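AgaA (Rhizobium radiobacter, PDB 6HLX) binds the opine agropinic acid as the periplasmic substrate-binding protein of an ABC transporter that imports it into the bacterium. Local coordinates at residues E54-D58 against A59-T63; L417-G420 against R421-D425; Q343-L346 against A347-G350. One frame throughout, in Å; residues are numbered along the deposited sequence.

Contact 1 of 3, residues E54-D58 against A59-T63; sequences EVSPD and AKEFT. With ZN (zinc ion), chain R.
Glu54 and Thr63 pair near the turn end of a beta hairpin, and the Glu54 side chain runs on to a zinc ion. Its CB passes Thr63 O. CG stands anti to the carbonyl carbon (chi1 -63°), with zinc its nearest partner, and a bend at chi2 turns the carboxylate alongside the Thr63 side chain. CD lies between the two metal-bound oxygens. Glu54 OE2 lies 3.4 Å from Thr63 CB. Both oxygens hold the metal: Glu54 OE1 is 2.2 Å and Glu54 OE2 2.1 Å from zinc, a bidentate grip that fixes the rotation of the carboxylate. His65 NE2 binds the same ion.

Thr63 N donates to Glu54 O and Glu54 N to Thr63 O, an antiparallel hydrogen-bonded pair. Val55 and Phe62 form the next, non-hydrogen-bonded pair. On that face Val55 CG1 comes obliquely to Phe62 CE2, at 3.6 Å.

Residues Ser56 to Ala59 make a type I turn, closed by Ala59 N to Ser56 O. Ser56 OG accepts from Glu61 N at 3.0 Å and from Lys60 N at 3.2 Å. Ser56 OG also donates to Asp58 OD1 at 2.6 Å, so three bonds fix the hydroxyl within the turn. A water joins Asp58 OD2 to Glu61 OE2.

The hairpin of strands 45-55 and 61-66 belongs to a five-stranded antiparallel sheet. Phe62 packs on Leu120 of strand 115-120, and helix 127-131 covers Val55 and Phe62 with Ile128.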
ATOM      1  N   GLU A  54      -0.600  -0.728  25.904  1.00 23.15           N
ATOM      2  CA  GLU A  54       0.483  -0.135  26.678  1.00 21.78           C
ATOM      3  C   GLU A  54       1.798  -0.428  25.977  1.00 25.31           C
ATOM      4  O   GLU A  54       2.038  -1.569  25.583  1.00 24.99           O
ATOM      5  CB  GLU A  54       0.495  -0.710  28.101  1.00 23.26           C
ATOM      6  CG  GLU A  54      -0.774  -0.392  28.897  1.00 24.26           C
ATOM      7  CD  GLU A  54      -1.304  -1.522  29.765  1.00 32.49           C
ATOM      8  OE1 GLU A  54      -2.415  -1.357  30.305  1.00 26.95           O
ATOM      9  OE2 GLU A  54      -0.623  -2.563  29.920  1.00 26.82           O
ATOM     10  N   VAL A  55       2.629   0.601  25.797  1.00 21.53           N
ATOM     11  CA  VAL A  55       3.931   0.474  25.138  1.00 20.55           C
ATOM     12  C   VAL A  55       4.997   0.859  26.152  1.00 24.12           C
ATOM     13  O   VAL A  55       4.906   1.940  26.745  1.00 23.26           O
ATOM     14  CB  VAL A  55       4.024   1.353  23.860  1.00 22.83           C
ATOM     15  CG1 VAL A  55       5.399   1.228  23.186  1.00 21.70           C
ATOM     16  CG2 VAL A  55       2.895   1.023  22.871  1.00 22.12           C
ATOM     17  N   SER A  56       5.998  -0.017  26.350  1.00 20.88           N
ATOM     18  CA  SER A  56       7.073   0.260  27.297  1.00 20.88           C
ATOM     19  C   SER A  56       7.874   1.515  26.870  1.00 23.70           C
ATOM     20  O   SER A  56       7.815   1.899  25.699  1.00 22.45           O
ATOM     21  CB  SER A  56       7.978  -0.956  27.454  1.00 23.91           C
ATOM     22  OG  SER A  56       8.683  -1.223  26.255  1.00 24.40           O
ATOM     23  N   PRO A  57       8.567   2.196  27.806  1.00 21.80           N
ATOM     24  CA  PRO A  57       9.273   3.446  27.437  1.00 22.03           C
ATOM     25  C   PRO A  57      10.451   3.278  26.457  1.00 28.69           C
ATOM     26  O   PRO A  57      10.928   4.268  25.927  1.00 30.13           O
ATOM     27  CB  PRO A  57       9.710   4.023  28.790  1.00 24.04           C
ATOM     28  CG  PRO A  57       9.791   2.826  29.690  1.00 27.27           C
ATOM     29  CD  PRO A  57       8.673   1.922  29.253  1.00 23.10           C
ATOM     30  N   ASP A  58      10.894   2.041  26.205  1.00 25.04           N
ATOM     31  CA  ASP A  58      11.956   1.742  25.230  1.00 25.20           C
ATOM     32  C   ASP A  58      11.339   1.101  23.950  1.00 27.95           C
ATOM     33  O   ASP A  58      12.084   0.668  23.070  1.00 27.65           O
ATOM     34  CB  ASP A  58      13.005   0.814  25.848  1.00 27.59           C
ATOM     35  CG  ASP A  58      12.493  -0.539  26.333  1.00 35.37           C
ATOM     36  OD1 ASP A  58      11.273  -0.776  26.266  1.00 34.97           O
ATOM     37  OD2 ASP A  58      13.311  -1.354  26.777  1.00 37.43           O
ATOM     38  N   ALA A  59       9.987   0.995  23.876  1.00 24.42           N
ATOM     39  CA  ALA A  59       9.260   0.458  22.723  1.00 23.96           C
ATOM     40  C   ALA A  59       9.665  -0.984  22.366  1.00 24.99           C
ATOM     41  O   ALA A  59       9.755  -1.351  21.190  1.00 24.91           O
ATOM     42  CB  ALA A  59       9.400   1.398  21.522  1.00 24.46           C
ATOM     43  N   LYS A  60       9.881  -1.812  23.399  1.00 23.00           N
ATOM     44  CA  LYS A  60      10.214  -3.229  23.235  1.00 22.33           C
ATOM     45  C   LYS A  60       9.124  -4.173  23.751  1.00 25.26           C
ATOM     46  O   LYS A  60       9.129  -5.352  23.385  1.00 24.36           O
ATOM     47  CB  LYS A  60      11.506  -3.553  23.973  1.00 25.77           C
ATOM     48  CG  LYS A  60      12.743  -3.313  23.161  1.00 35.13           C
ATOM     49  CD  LYS A  60      13.998  -3.631  23.971  1.00 39.08           C
ATOM     50  CE  LYS A  60      14.387  -5.084  23.882  1.00 38.92           C
ATOM     51  NZ  LYS A  60      15.749  -5.276  24.444  1.00 34.35           N
ATOM     52  N   GLU A  61       8.248  -3.691  24.655  1.00 22.25           N
ATOM     53  CA  GLU A  61       7.184  -4.518  25.261  1.00 22.36           C
ATOM     54  C   GLU A  61       5.838  -3.854  25.031  1.00 26.46           C
ATOM     55  O   GLU A  61       5.699  -2.640  25.252  1.00 26.33           O
ATOM     56  CB  GLU A  61       7.434  -4.731  26.766  1.00 23.55           C
ATOM     57  CG  GLU A  61       8.685  -5.551  27.044  1.00 31.69           C
ATOM     58  CD  GLU A  61       9.067  -5.639  28.508  1.00 49.47           C
ATOM     59  OE1 GLU A  61       8.485  -6.491  29.213  1.00 44.04           O
ATOM     60  OE2 GLU A  61       9.942  -4.862  28.952  1.00 52.01           O
ATOM     61  N   PHE A  62       4.849  -4.645  24.588  1.00 22.43           N
ATOM     62  CA  PHE A  62       3.528  -4.131  24.217  1.00 21.27           C
ATOM     63  C   PHE A  62       2.457  -4.988  24.868  1.00 26.77           C
ATOM     64  O   PHE A  62       2.514  -6.215  24.758  1.00 27.33           O
ATOM     65  CB  PHE A  62       3.375  -4.188  22.676  1.00 21.78           C
ATOM     66  CG  PHE A  62       4.371  -3.336  21.905  1.00 22.50           C
ATOM     67  CD1 PHE A  62       5.706  -3.731  21.777  1.00 25.15           C
ATOM     68  CD2 PHE A  62       3.975  -2.147  21.302  1.00 23.84           C
ATOM     69  CE1 PHE A  62       6.641  -2.906  21.144  1.00 25.25           C
ATOM     70  CE2 PHE A  62       4.908  -1.330  20.651  1.00 25.45           C
ATOM     71  CZ  PHE A  62       6.228  -1.730  20.547  1.00 24.46           C
ATOM     72  N   THR A  63       1.494  -4.365  25.542  1.00 21.77           N
ATOM     73  CA  THR A  63       0.378  -5.128  26.126  1.00 20.48           C
ATOM     74  C   THR A  63      -0.883  -4.654  25.466  1.00 23.61           C
ATOM     75  O   THR A  63      -1.137  -3.454  25.450  1.00 23.57           O
ATOM     76  CB  THR A  63       0.281  -4.968  27.653  1.00 25.12           C
ATOM     77  OG1 THR A  63       1.490  -5.427  28.240  1.00 25.22           O
ATOM     78  CG2 THR A  63      -0.888  -5.777  28.252  1.00 25.18           C
TER
HETATM   79 ZN    ZN R 617      -2.160  -3.457  31.033  1.00 27.34          ZN
HETATM   80  O   HOH W   1      12.628  -3.737  27.769  1.00 45.86           O

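Contact 2 of 3, residues L417-G420 against R421-D425; sequences LDKG and RATVD. With EDO (1,2-ethanediol), chain B.
The C-terminal end of helix 411-422 is held by a salt bridge between Asp418 and Arg421, one turn apart, and by Thr423 bonding back to Lys419. Arg421 meets Asp418 end-on with two nitrogens, both on one oxygen. NH1 of Arg421 is 2.8 Å from Asp418 OD1, and NH2 is 3.2 Å from Asp418 OD1. The carboxylate oxygen lies at the edge of the guanidinium, near its plane, and is approached on its anti side. The two flat groups are turned 74° against each other. Leu417 O sits over one face of the guanidinium. A bend at chi3 (-65°) folds the arginine chain back along the helix to reach this place. Asp387 takes Arg421 NE in a second salt bridge, and Tyr394 bonds Asp418 OD2.

Arg421 N to Leu417 O, 3.0 Å, is a regular helical bond. Beyond it the helix runs out, and Thr423 is the first residue to leave helical angles. Lys419 O is gripped here by two donors from opposite faces of its carbonyl plane. Ala422 N is 3.2 Å from Lys419 O, and Thr423 OG1 is 2.7 Å from Lys419 O. Thr423 also packs against Ile432 of helix 426-443. Asp425 is the N-cap of that helix, with OD1 bonded to Ala427 N. Asp425 N donates to O2 of a 1,2-ethanediol molecule at 2.9 Å, probably taken up from the crystallisation liquor.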
ATOM      1  N   LEU A 417      18.381   2.946   9.819  1.00 21.47           N
ATOM      2  CA  LEU A 417      16.943   2.657  10.029  1.00 21.41           C
ATOM      3  C   LEU A 417      16.694   1.982  11.379  1.00 25.52           C
ATOM      4  O   LEU A 417      15.702   2.284  12.043  1.00 23.74           O
ATOM      5  CB  LEU A 417      16.387   1.804   8.881  1.00 21.43           C
ATOM      6  CG  LEU A 417      16.376   2.504   7.501  1.00 24.40           C
ATOM      7  CD1 LEU A 417      16.153   1.499   6.380  1.00 23.79           C
ATOM      8  CD2 LEU A 417      15.351   3.671   7.444  1.00 25.08           C
ATOM      9  N   ASP A 418      17.590   1.082  11.794  1.00 21.94           N
ATOM     10  CA  ASP A 418      17.467   0.425  13.101  1.00 22.35           C
ATOM     11  C   ASP A 418      17.540   1.469  14.222  1.00 25.26           C
ATOM     12  O   ASP A 418      16.713   1.443  15.141  1.00 23.54           O
ATOM     13  CB  ASP A 418      18.546  -0.660  13.277  1.00 23.62           C
ATOM     14  CG  ASP A 418      18.263  -1.925  12.470  1.00 28.63           C
ATOM     15  OD1 ASP A 418      17.098  -2.137  12.083  1.00 29.04           O
ATOM     16  OD2 ASP A 418      19.206  -2.710  12.250  1.00 34.00           O
ATOM     17  N   LYS A 419      18.486   2.420  14.116  1.00 22.95           N
ATOM     18  CA  LYS A 419      18.620   3.479  15.126  1.00 22.29           C
ATOM     19  C   LYS A 419      17.383   4.382  15.128  1.00 25.25           C
ATOM     20  O   LYS A 419      16.889   4.744  16.200  1.00 25.59           O
ATOM     21  CB  LYS A 419      19.900   4.310  14.892  1.00 24.07           C
ATOM     22  CG  LYS A 419      20.258   5.182  16.090  1.00 27.36           C
ATOM     23  CD  LYS A 419      21.533   5.991  15.859  1.00 30.17           C
ATOM     24  CE  LYS A 419      21.845   6.892  17.043  1.00 37.22           C
ATOM     25  NZ  LYS A 419      23.035   7.766  16.781  1.00 35.81           N
ATOM     26  N   GLY A 420      16.868   4.699  13.931  1.00 21.86           N
ATOM     27  CA  GLY A 420      15.692   5.552  13.787  1.00 21.71           C
ATOM     28  C   GLY A 420      14.466   4.976  14.466  1.00 24.34           C
ATOM     29  O   GLY A 420      13.704   5.707  15.099  1.00 24.46           O
ATOM     30  N   ARG A 421      14.266   3.641  14.333  1.00 21.58           N
ATOM     31  CA  ARG A 421      13.123   2.904  14.894  1.00 22.60           C
ATOM     32  C   ARG A 421      13.225   2.713  16.406  1.00 26.51           C
ATOM     33  O   ARG A 421      12.217   2.463  17.053  1.00 24.18           O
ATOM     34  CB  ARG A 421      13.107   1.497  14.272  1.00 24.71           C
ATOM     35  CG  ARG A 421      11.748   1.012  13.844  1.00 33.64           C
ATOM     36  CD  ARG A 421      11.897  -0.395  13.257  1.00 28.73           C
ATOM     37  NE  ARG A 421      12.690  -0.402  12.020  1.00 23.70           N
ATOM     38  CZ  ARG A 421      13.883  -0.975  11.888  1.00 28.70           C
ATOM     39  NH1 ARG A 421      14.441  -1.613  12.913  1.00 24.04           N
ATOM     40  NH2 ARG A 421      14.509  -0.954  10.718  1.00 22.28           N
ATOM     41  N   ALA A 422      14.444   2.769  16.956  1.00 23.37           N
ATOM     42  CA  ALA A 422      14.713   2.537  18.379  1.00 25.14           C
ATOM     43  C   ALA A 422      14.756   3.823  19.204  1.00 30.99           C
ATOM     44  O   ALA A 422      14.756   3.769  20.436  1.00 31.68           O
ATOM     45  CB  ALA A 422      16.031   1.784  18.534  1.00 26.20           C
ATOM     46  N   THR A 423      14.821   4.963  18.526  1.00 26.56           N
ATOM     47  CA  THR A 423      14.938   6.268  19.163  1.00 27.07           C
ATOM     48  C   THR A 423      13.562   6.836  19.333  1.00 30.32           C
ATOM     49  O   THR A 423      12.821   6.961  18.366  1.00 29.44           O
ATOM     50  CB  THR A 423      15.885   7.157  18.334  1.00 28.53           C
ATOM     51  OG1 THR A 423      17.152   6.510  18.272  1.00 27.58           O
ATOM     52  CG2 THR A 423      16.052   8.548  18.936  1.00 30.09           C
ATOM     53  N   VAL A 424      13.191   7.142  20.586  1.00 29.05           N
ATOM     54  CA  VAL A 424      11.856   7.640  20.869  1.00 28.69           C
ATOM     55  C   VAL A 424      11.778   9.138  20.589  1.00 32.79           C
ATOM     56  O   VAL A 424      10.849   9.554  19.912  1.00 33.33           O
ATOM     57  CB  VAL A 424      11.344   7.241  22.280  1.00 33.03           C
ATOM     58  CG1 VAL A 424       9.869   7.627  22.455  1.00 32.60           C
ATOM     59  CG2 VAL A 424      11.537   5.733  22.530  1.00 32.44           C
ATOM     60  N   ASP A 425      12.759   9.928  21.068  1.00 30.89           N
ATOM     61  CA  ASP A 425      12.816  11.385  20.873  1.00 31.25           C
ATOM     62  C   ASP A 425      12.909  11.807  19.403  1.00 33.73           C
ATOM     63  O   ASP A 425      13.940  11.566  18.769  1.00 31.63           O
ATOM     64  CB  ASP A 425      13.975  11.983  21.686  1.00 34.53           C
ATOM     65  CG  ASP A 425      14.121  13.496  21.635  1.00 48.91           C
ATOM     66  OD1 ASP A 425      13.213  14.167  21.091  1.00 48.58           O
ATOM     67  OD2 ASP A 425      15.143  14.007  22.139  1.00 57.36           O
TER
HETATM   68  C1  EDO B 629      14.976   6.914  23.242  1.00 49.17           C
HETATM   69  O1  EDO B 629      15.903   5.879  23.041  1.00 52.42           O
HETATM   70  C2  EDO B 629      15.633   8.266  22.940  1.00 47.53           C
HETATM   71  O2  EDO B 629      14.653   9.244  23.114  1.00 43.85           O

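Contact 3 of 3, residues Q343-L346 against A347-G350; sequences QSEL and AKIG
Leu346 O is gripped by Ile349 N at 3.0 Å, from above the carbonyl plane, and by Ile351 N. Leu346 CD2 and Ile349 CD1 are in loose apolar contact at 4.2 Å.

Residues 347-350 end helix 333-347 with a Schellman motif. Gly350 is its C-prime residue and has positive phi. The bond from Ile351 N to Leu346 O is part of it, and Gly350 N bonds to Ala347 O at 3.1 Å. Leu346 packs on Ile351 and Val353 of strand 351-356, while Ile349 faces helix 306-315 through Ala309 and Leu313.

Glu345 OE1 forms a salt bridge with Lys348 NZ, 3.2 Å long. The ammonium comes from the syn side, 33° out of the carboxylate plane. The two side chains run side by side. Lys348 is extended beyond CG and passes Glu345 O on its way. Glu345 bends at chi2 (-64°), which brings its carboxylate up to the lysine. Glu345 OE2 accepts from a water at 2.7 Å and from the backbone N of Asp266. The same water accepts from Lys348 NZ at 3.2 Å. Glu345 and His304 belong to a zinc site seen in this protein, but the ion of that site is not bound to this chain in the model.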
ATOM      1  N   GLN A 343      10.391   3.984 -21.366  1.00 23.63           N
ATOM      2  CA  GLN A 343      10.987   3.295 -22.507  1.00 24.32           C
ATOM      3  C   GLN A 343      11.563   4.302 -23.502  1.00 29.58           C
ATOM      4  O   GLN A 343      12.701   4.134 -23.935  1.00 29.87           O
ATOM      5  CB  GLN A 343       9.927   2.416 -23.189  1.00 25.25           C
ATOM      6  CG  GLN A 343      10.430   1.689 -24.434  1.00 27.16           C
ATOM      7  CD  GLN A 343       9.298   0.995 -25.130  1.00 33.70           C
ATOM      8  OE1 GLN A 343       8.261   1.600 -25.443  1.00 30.86           O
ATOM      9  NE2 GLN A 343       9.475  -0.287 -25.389  1.00 30.13           N
ATOM     10  N   SER A 344      10.782   5.336 -23.871  1.00 27.42           N
ATOM     11  CA  SER A 344      11.257   6.327 -24.842  1.00 29.50           C
ATOM     12  C   SER A 344      12.362   7.213 -24.269  1.00 34.10           C
ATOM     13  O   SER A 344      13.329   7.505 -24.973  1.00 34.28           O
ATOM     14  CB  SER A 344      10.106   7.141 -25.426  1.00 33.12           C
ATOM     15  OG  SER A 344       9.325   7.725 -24.403  1.00 43.25           O
ATOM     16  N   GLU A 345      12.260   7.572 -22.973  1.00 29.04           N
ATOM     17  CA  GLU A 345      13.299   8.380 -22.314  1.00 29.18           C
ATOM     18  C   GLU A 345      14.635   7.646 -22.230  1.00 32.17           C
ATOM     19  O   GLU A 345      15.675   8.246 -22.493  1.00 33.34           O
ATOM     20  CB  GLU A 345      12.860   8.818 -20.904  1.00 29.69           C
ATOM     21  CG  GLU A 345      11.732   9.840 -20.878  1.00 33.30           C
ATOM     22  CD  GLU A 345      12.108  11.163 -21.507  1.00 47.63           C
ATOM     23  OE1 GLU A 345      11.730  11.396 -22.677  1.00 45.78           O
ATOM     24  OE2 GLU A 345      12.822  11.947 -20.843  1.00 36.46           O
ATOM     25  N   LEU A 346      14.614   6.357 -21.868  1.00 27.49           N
ATOM     26  CA  LEU A 346      15.847   5.584 -21.696  1.00 27.21           C
ATOM     27  C   LEU A 346      16.506   5.184 -23.006  1.00 32.53           C
ATOM     28  O   LEU A 346      17.728   5.013 -23.031  1.00 31.91           O
ATOM     29  CB  LEU A 346      15.637   4.378 -20.784  1.00 25.92           C
ATOM     30  CG  LEU A 346      15.247   4.702 -19.326  1.00 28.03           C
ATOM     31  CD1 LEU A 346      15.238   3.432 -18.489  1.00 27.83           C
ATOM     32  CD2 LEU A 346      16.186   5.771 -18.690  1.00 28.34           C
ATOM     33  N   ALA A 347      15.723   5.092 -24.108  1.00 29.58           N
ATOM     34  CA  ALA A 347      16.294   4.822 -25.442  1.00 30.56           C
ATOM     35  C   ALA A 347      17.344   5.887 -25.818  1.00 35.05           C
ATOM     36  O   ALA A 347      18.306   5.574 -26.527  1.00 36.10           O
ATOM     37  CB  ALA A 347      15.199   4.806 -26.501  1.00 31.01           C
ATOM     38  N   LYS A 348      17.159   7.129 -25.318  1.00 31.01           N
ATOM     39  CA  LYS A 348      18.024   8.279 -25.603  1.00 32.51           C
ATOM     40  C   LYS A 348      19.415   8.118 -25.015  1.00 36.35           C
ATOM     41  O   LYS A 348      20.345   8.784 -25.477  1.00 36.58           O
ATOM     42  CB  LYS A 348      17.370   9.593 -25.119  1.00 34.71           C
ATOM     43  CG  LYS A 348      16.079   9.919 -25.855  1.00 41.01           C
ATOM     44  CD  LYS A 348      15.449  11.204 -25.357  1.00 46.55           C
ATOM     45  CE  LYS A 348      14.108  11.433 -26.011  1.00 49.25           C
ATOM     46  NZ  LYS A 348      13.295  12.433 -25.273  1.00 53.12           N
ATOM     47  N   ILE A 349      19.567   7.219 -24.019  1.00 32.21           N
ATOM     48  CA  ILE A 349      20.856   6.960 -23.371  1.00 32.69           C
ATOM     49  C   ILE A 349      21.368   5.533 -23.684  1.00 37.08           C
ATOM     50  O   ILE A 349      22.347   5.077 -23.081  1.00 37.76           O
ATOM     51  CB  ILE A 349      20.863   7.308 -21.854  1.00 35.47           C
ATOM     52  CG1 ILE A 349      19.956   6.358 -21.014  1.00 34.20           C
ATOM     53  CG2 ILE A 349      20.518   8.791 -21.630  1.00 37.66           C
ATOM     54  CD1 ILE A 349      20.267   6.372 -19.543  1.00 34.08           C
ATOM     55  N   GLY A 350      20.730   4.873 -24.651  1.00 32.24           N
ATOM     56  CA  GLY A 350      21.135   3.552 -25.124  1.00 32.05           C
ATOM     57  C   GLY A 350      20.640   2.374 -24.317  1.00 34.00           C
ATOM     58  O   GLY A 350      21.148   1.263 -24.474  1.00 33.57           O
TER
HETATM   59  O   HOH W   2      14.821  12.741 -22.423  1.00 34.61           O

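How the contacts relate
Along the chain the order is contact 1, contact 3, contact 2. Contacts 1 and 2 are neighbours: their centres are about 14 Å apart and Pro57 O touches Val424 CG2 at 3.7 Å. The loop with Pro123, Ser124 and Val125 meets both, so it ties the hairpin of the five-stranded antiparallel sheet to the end of helix 411-422. Contact 3 lies far off. Its centre is about 51 Å from that of contact 1, across the centre of the chain, and about 40 Å from that of contact 2. It leads into strand 351-356, an outermost strand of a six-stranded mixed sheet. Contacts 1 and 2 thus form one joined region, and contact 3 lies in a distant part of the protein.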